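Local coordinates for protein proline iminopeptidase (Streptomyces halstedii, PDB 3WMR) that is an alpha/beta-hydrolase-fold amidohydrolase that binds polyketide substrates in a hydrophobic tunnel and may release N-terminal proline from peptides, at residues 60-65 with 294-299; 66-71 with 302-307. All blocks are in the same frame, centred on the assembly; numbering follows the deposited sequence.

Contact 1 (60-65 with 294-299); sequences HDYLLA and VPHLEE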
loop_
_atom_site.group_PDB
_atom_site.type_symbol
_atom_site.label_atom_id
_atom_site.label_comp_id
_atom_site.label_asym_id
_atom_site.label_seq_id
_atom_site.Cartn_x
_atom_site.Cartn_y
_atom_site.Cartn_z
ATOM N N HIS A 60 9.180 0.500 0.455
ATOM C CA HIS A 60 9.000 -0.937 0.691
ATOM C C HIS A 60 9.284 -1.357 2.125
ATOM O O HIS A 60 8.899 -2.453 2.536
ATOM C CB HIS A 60 9.959 -1.747 -0.182
ATOM C CG HIS A 60 11.350 -1.839 0.382
ATOM N ND1 HIS A 60 12.276 -0.824 0.255
ATOM C CD2 HIS A 60 11.955 -2.810 1.107
ATOM C CE1 HIS A 60 13.394 -1.170 0.872
ATOM N NE2 HIS A 60 13.222 -2.369 1.401
ATOM N N ASP A 61 9.983 -0.502 2.867
ATOM C CA ASP A 61 10.626 -0.901 4.136
ATOM C C ASP A 61 9.662 -1.488 5.154
ATOM O O ASP A 61 9.941 -2.526 5.740
ATOM C CB ASP A 61 11.368 0.290 4.772
ATOM C CG ASP A 61 12.484 0.810 3.899
ATOM O OD1 ASP A 61 13.664 0.513 4.197
ATOM O OD2 ASP A 61 12.182 1.516 2.916
ATOM N N TYR A 62 8.529 -0.827 5.364
ATOM C CA TYR A 62 7.499 -1.319 6.306
ATOM C C TYR A 62 6.867 -2.664 5.905
ATOM O O TYR A 62 6.169 -3.277 6.707
ATOM C CB TYR A 62 6.405 -0.258 6.528
ATOM C CG TYR A 62 5.340 -0.206 5.426
ATOM C CD1 TYR A 62 5.615 0.386 4.205
ATOM C CD2 TYR A 62 4.059 -0.737 5.626
ATOM C CE1 TYR A 62 4.668 0.426 3.191
ATOM C CE2 TYR A 62 3.088 -0.686 4.607
ATOM C CZ TYR A 62 3.410 -0.107 3.392
ATOM O OH TYR A 62 2.497 -0.047 2.361
ATOM N N LEU A 63 7.102 -3.115 4.668
ATOM C CA LEU A 63 6.605 -4.415 4.208
ATOM C C LEU A 63 7.627 -5.542 4.363
ATOM O O LEU A 63 7.364 -6.662 3.915
ATOM C CB LEU A 63 6.152 -4.329 2.737
ATOM C CG LEU A 63 4.930 -3.457 2.463
ATOM C CD1 LEU A 63 4.620 -3.407 0.978
ATOM C CD2 LEU A 63 3.712 -3.952 3.222
ATOM N N LEU A 64 8.773 -5.272 5.006
ATOM C CA LEU A 64 9.898 -6.234 5.017
ATOM C C LEU A 64 9.588 -7.531 5.764
ATOM O O LEU A 64 10.135 -8.560 5.439
ATOM C CB LEU A 64 11.178 -5.602 5.586
ATOM C CG LEU A 64 11.998 -4.792 4.585
ATOM C CD1 LEU A 64 13.083 -3.987 5.308
ATOM C CD2 LEU A 64 12.605 -5.696 3.523
ATOM N N ALA A 65 8.670 -7.480 6.713
ATOM C CA ALA A 65 8.129 -8.678 7.366
ATOM C C ALA A 65 7.689 -9.783 6.412
ATOM O O ALA A 65 7.774 -10.968 6.729
ATOM C CB ALA A 65 6.954 -8.283 8.237
ATOM N N VAL A 294 -1.601 -2.327 9.472
ATOM C CA VAL A 294 -0.397 -3.099 9.188
ATOM C C VAL A 294 -0.408 -4.479 9.851
ATOM O O VAL A 294 0.462 -4.770 10.678
ATOM C CB VAL A 294 0.882 -2.318 9.567
ATOM C CG1 VAL A 294 1.090 -1.154 8.612
ATOM C CG2 VAL A 294 0.845 -1.827 11.011
ATOM N N PRO A 295 -1.371 -5.344 9.463
ATOM C CA PRO A 295 -1.525 -6.687 10.046
ATOM C C PRO A 295 -0.294 -7.606 9.929
ATOM O O PRO A 295 -0.089 -8.500 10.773
ATOM C CB PRO A 295 -2.722 -7.272 9.295
ATOM C CG PRO A 295 -2.861 -6.464 8.045
ATOM C CD PRO A 295 -2.344 -5.096 8.376
ATOM N N HIS A 296 0.519 -7.387 8.905
ATOM C CA HIS A 296 1.755 -8.112 8.751
ATOM C C HIS A 296 2.758 -7.839 9.897
ATOM O O HIS A 296 3.718 -8.564 10.020
ATOM C CB HIS A 296 2.401 -7.802 7.401
ATOM C CG HIS A 296 2.772 -6.370 7.216
ATOM N ND1 HIS A 296 1.844 -5.389 6.911
ATOM C CD2 HIS A 296 3.973 -5.752 7.264
ATOM C CE1 HIS A 296 2.459 -4.227 6.802
ATOM N NE2 HIS A 296 3.753 -4.420 7.000
ATOM N N LEU A 297 2.537 -6.762 10.658
ATOM C CA LEU A 297 3.347 -6.388 11.817
ATOM C C LEU A 297 2.585 -6.652 13.103
ATOM O O LEU A 297 3.142 -7.148 14.082
ATOM C CB LEU A 297 3.727 -4.903 11.735
ATOM C CG LEU A 297 4.832 -4.575 10.728
ATOM C CD1 LEU A 297 4.984 -3.077 10.560
ATOM C CD2 LEU A 297 6.155 -5.195 11.165
ATOM N N GLU A 298 1.303 -6.313 13.084
ATOM C CA GLU A 298 0.442 -6.410 14.241
ATOM C C GLU A 298 0.079 -7.836 14.586
ATOM O O GLU A 298 0.032 -8.189 15.768
ATOM C CB GLU A 298 -0.822 -5.566 14.027
ATOM C CG GLU A 298 -0.504 -4.081 13.965
ATOM C CD GLU A 298 -1.596 -3.261 13.309
ATOM O OE1 GLU A 298 -2.206 -3.756 12.340
ATOM O OE2 GLU A 298 -1.856 -2.143 13.791
ATOM N N GLU A 299 -0.186 -8.654 13.570
ATOM C CA GLU A 299 -0.440 -10.083 13.776
ATOM C C GLU A 299 0.449 -10.873 12.830
ATOM O O GLU A 299 -0.037 -11.450 11.856
ATOM C CB GLU A 299 -1.912 -10.409 13.527
ATOM C CG GLU A 299 -2.847 -9.736 14.505
ATOM C CD GLU A 299 -4.268 -10.215 14.357
ATOM O OE1 GLU A 299 -4.514 -11.362 14.747
ATOM O OE2 GLU A 299 -5.141 -9.450 13.878
#
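The 3-10 turn within segment 60-65 passes beside the short helix 295-298, with the CA atoms of Ala65 and His296 nearest each other, 6.5 Å apart. His296 carries the contact. Its CG sits in the crowded position between the backbone N and the carbonyl carbon (chi1 62°), which brings the ring to the 3-10 turn. There NE2 donates a hydrogen bond of 2.7 Å to the carbonyl O of Tyr62. The N-H points at the oxygen with an angle of 148°. The oxygen lies close to the imidazole plane, while the nitrogen stands above the carbonyl plane. Leu63 covers one face of the same ring in a CH-pi contact, its CD2 4.1 Å from the ring centroid. Ala65 meets an edge: its CB is 4.0 Å from His296 CD2. One bond and two methyl contacts thus fix the turn of the imidazole.

In this alpha/beta hydrolase fold the contact joins the loop after strand 49-52 to the helix that follows the predicted catalytic His293. Val294 is the N-cap residue of that helix. The side chain of Tyr62 comes within about 5 Å of that of Ser126, the predicted nucleophile. Tyr62 CG also takes the crowded position, and its ring lies obliquely to His296, with planes at 58°. Its CD2 rests 4.2 Å from Val294 CG1. Its hydroxyl is hydrogen-bonded to Gln125 OE1 and Gly54 N, so both ends of Tyr62 are held. Beside the His296 bond, Leu297 CD1 lies 4.0 Å from Tyr62 O, and Leu297 CD2 is 4.3 Å from Ala65 CB.

Contact 2 (66-71 with 302-307); sequences MTSLTE and RFHEVM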
loop_
_atom_site.group_PDB
_atom_site.type_symbol
_atom_site.label_atom_id
_atom_site.label_comp_id
_atom_site.label_asym_id
_atom_site.label_seq_id
_atom_site.Cartn_x
_atom_site.Cartn_y
_atom_site.Cartn_z
ATOM N N MET A 66 7.218 -9.396 5.236
ATOM C CA MET A 66 6.683 -10.349 4.276
ATOM C C MET A 66 7.723 -11.234 3.577
ATOM O O MET A 66 7.366 -12.086 2.757
ATOM C CB MET A 66 5.825 -9.593 3.254
ATOM C CG MET A 66 4.611 -8.960 3.911
ATOM S SD MET A 66 3.448 -8.219 2.743
ATOM C CE MET A 66 3.051 -9.642 1.738
ATOM N N THR A 67 9.006 -11.040 3.887
ATOM C CA THR A 67 10.028 -12.040 3.544
ATOM C C THR A 67 9.737 -13.390 4.209
ATOM O O THR A 67 10.283 -14.396 3.799
ATOM C CB THR A 67 11.445 -11.600 3.953
ATOM O OG1 THR A 67 11.456 -11.302 5.347
ATOM C CG2 THR A 67 11.892 -10.359 3.162
ATOM N N SER A 68 8.882 -13.416 5.230
ATOM C CA SER A 68 8.466 -14.679 5.833
ATOM C C SER A 68 7.885 -15.645 4.807
ATOM O O SER A 68 8.066 -16.846 4.913
ATOM C CB SER A 68 7.450 -14.445 6.953
ATOM O OG SER A 68 6.197 -13.995 6.444
ATOM N N LEU A 69 7.177 -15.130 3.804
ATOM C CA LEU A 69 6.606 -16.001 2.782
ATOM C C LEU A 69 7.616 -16.904 2.059
ATOM O O LEU A 69 7.239 -17.987 1.600
ATOM C CB LEU A 69 5.805 -15.178 1.745
ATOM C CG LEU A 69 4.759 -14.217 2.319
ATOM C CD1 LEU A 69 4.158 -13.395 1.187
ATOM C CD2 LEU A 69 3.671 -14.945 3.083
ATOM N N THR A 70 8.885 -16.478 1.967
ATOM C CA THR A 70 9.930 -17.305 1.340
ATOM C C THR A 70 10.173 -18.595 2.138
ATOM O O THR A 70 10.685 -19.568 1.607
ATOM C CB THR A 70 11.267 -16.555 1.153
ATOM O OG1 THR A 70 11.802 -16.188 2.437
ATOM C CG2 THR A 70 11.077 -15.312 0.296
ATOM N N GLU A 71 9.750 -18.607 3.390
ATOM C CA GLU A 71 9.856 -19.787 4.249
ATOM C C GLU A 71 9.049 -20.952 3.656
ATOM O O GLU A 71 9.411 -22.121 3.834
ATOM C CB GLU A 71 9.352 -19.415 5.640
ATOM C CG GLU A 71 9.526 -20.440 6.740
ATOM C CD GLU A 71 8.551 -20.189 7.877
ATOM O OE1 GLU A 71 8.476 -19.033 8.357
ATOM O OE2 GLU A 71 7.845 -21.145 8.270
ATOM N N ARG A 302 -0.531 -14.693 12.063
ATOM C CA ARG A 302 -1.855 -14.863 11.453
ATOM C C ARG A 302 -1.915 -14.310 10.009
ATOM O O ARG A 302 -2.543 -14.900 9.135
ATOM C CB ARG A 302 -2.930 -14.220 12.336
ATOM C CG ARG A 302 -4.364 -14.380 11.838
ATOM C CD ARG A 302 -4.743 -15.840 11.670
ATOM N NE ARG A 302 -5.962 -16.015 10.873
ATOM C CZ ARG A 302 -6.322 -17.158 10.289
ATOM N NH1 ARG A 302 -5.565 -18.251 10.392
ATOM N NH2 ARG A 302 -7.443 -17.211 9.587
ATOM N N PHE A 303 -1.251 -13.182 9.780
ATOM C CA PHE A 303 -1.130 -12.625 8.451
ATOM C C PHE A 303 -0.403 -13.596 7.509
ATOM O O PHE A 303 -0.854 -13.850 6.371
ATOM C CB PHE A 303 -0.411 -11.275 8.504
ATOM C CG PHE A 303 -0.135 -10.698 7.156
ATOM C CD1 PHE A 303 -1.035 -9.824 6.564
ATOM C CD2 PHE A 303 1.009 -11.051 6.465
ATOM C CE1 PHE A 303 -0.791 -9.306 5.310
ATOM C CE2 PHE A 303 1.268 -10.531 5.220
ATOM C CZ PHE A 303 0.360 -9.655 4.638
ATOM N N HIS A 304 0.722 -14.123 7.981
ATOM C CA HIS A 304 1.480 -15.136 7.255
ATOM C C HIS A 304 0.609 -16.338 6.892
ATOM O O HIS A 304 0.571 -16.729 5.732
ATOM C CB HIS A 304 2.688 -15.590 8.080
ATOM C CG HIS A 304 3.459 -16.703 7.451
ATOM N ND1 HIS A 304 4.580 -16.488 6.678
ATOM C CD2 HIS A 304 3.278 -18.044 7.489
ATOM C CE1 HIS A 304 5.054 -17.648 6.266
ATOM N NE2 HIS A 304 4.278 -18.607 6.738
ATOM N N GLU A 305 -0.074 -16.922 7.882
ATOM C CA GLU A 305 -0.981 -18.048 7.644
ATOM C C GLU A 305 -2.045 -17.724 6.587
ATOM O O GLU A 305 -2.347 -18.547 5.722
ATOM C CB GLU A 305 -1.686 -18.473 8.936
ATOM C CG GLU A 305 -0.801 -19.193 9.947
ATOM C CD GLU A 305 -1.479 -19.403 11.300
ATOM O OE1 GLU A 305 -2.631 -18.935 11.493
ATOM O OE2 GLU A 305 -0.851 -20.036 12.184
ATOM N N VAL A 306 -2.621 -16.530 6.667
ATOM C CA VAL A 306 -3.695 -16.150 5.750
ATOM C C VAL A 306 -3.147 -16.041 4.334
ATOM O O VAL A 306 -3.709 -16.603 3.411
ATOM C CB VAL A 306 -4.383 -14.847 6.185
ATOM C CG1 VAL A 306 -5.301 -14.316 5.080
ATOM C CG2 VAL A 306 -5.186 -15.085 7.450
ATOM N N MET A 307 -2.011 -15.370 4.194
ATOM C CA MET A 307 -1.345 -15.235 2.914
ATOM C C MET A 307 -0.969 -16.577 2.302
ATOM O O MET A 307 -1.298 -16.853 1.150
ATOM C CB MET A 307 -0.115 -14.342 3.047
ATOM C CG MET A 307 -0.439 -12.856 3.129
ATOM S SD MET A 307 -1.253 -12.233 1.634
ATOM C CE MET A 307 0.021 -12.497 0.413
#
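Met66 bends round the rim of the Phe303 ring in a Met-aromatic contact. Its SD lies 3.9 Å from Phe303 CZ and approaches obliquely. The bend at chi3 (58°) brings the terminal CE back into the ring plane, 4.0 Å from Phe303 CZ. Met307 folds in from another direction, its CG set over one face of Phe303. The methyl CE atoms of Met66 and Met307 come within 4.4 Å. Both methionines also touch Phe123 on the central sheet, so this is core packing between the 66-71 segment and helix 300-312. An alanine in place of Met66 would remove the sulfur and methyl contacts along Phe303 and would probably loosen this packing. Leu69 CD2 adds a contact of 3.8 Å to Met307 CB.

Toward the surface the contact turns polar. His304, with CG anti to the backbone N (chi1 176°), reaches Ser68, and its ND1 shares a hydrogen bond of 3.0 Å with Ser68 OG. The hydroxyl lies at the ring edge. Glu71 OE1 is 4.5 Å from His304 NE2, too far for a bond but near enough that its charge would probably favour a protonated imidazole.

From the N terminus, the chain leaves strand 49-52 and runs through 60-65 straight into 66-71 before strand 76-80. Some 230 residues later it returns through helix 295-298 and then helix 300-312. Contact 1 closes the loop from 65 to 294, and contact 2 closes the one from 71 to 302. Their segments alternate, so the two loops cross. Both loops contain the predicted catalytic Ser126, Asp266 and His293. Together the contacts pair two successive parts of the early connection with two successive C-terminal helices. Their centres are 10 Å apart, and they touch directly: His296 CA packs on Phe303 CG at 3.6 Å. Contact 1 lies nearer the chain's centre, contact 2 farther out.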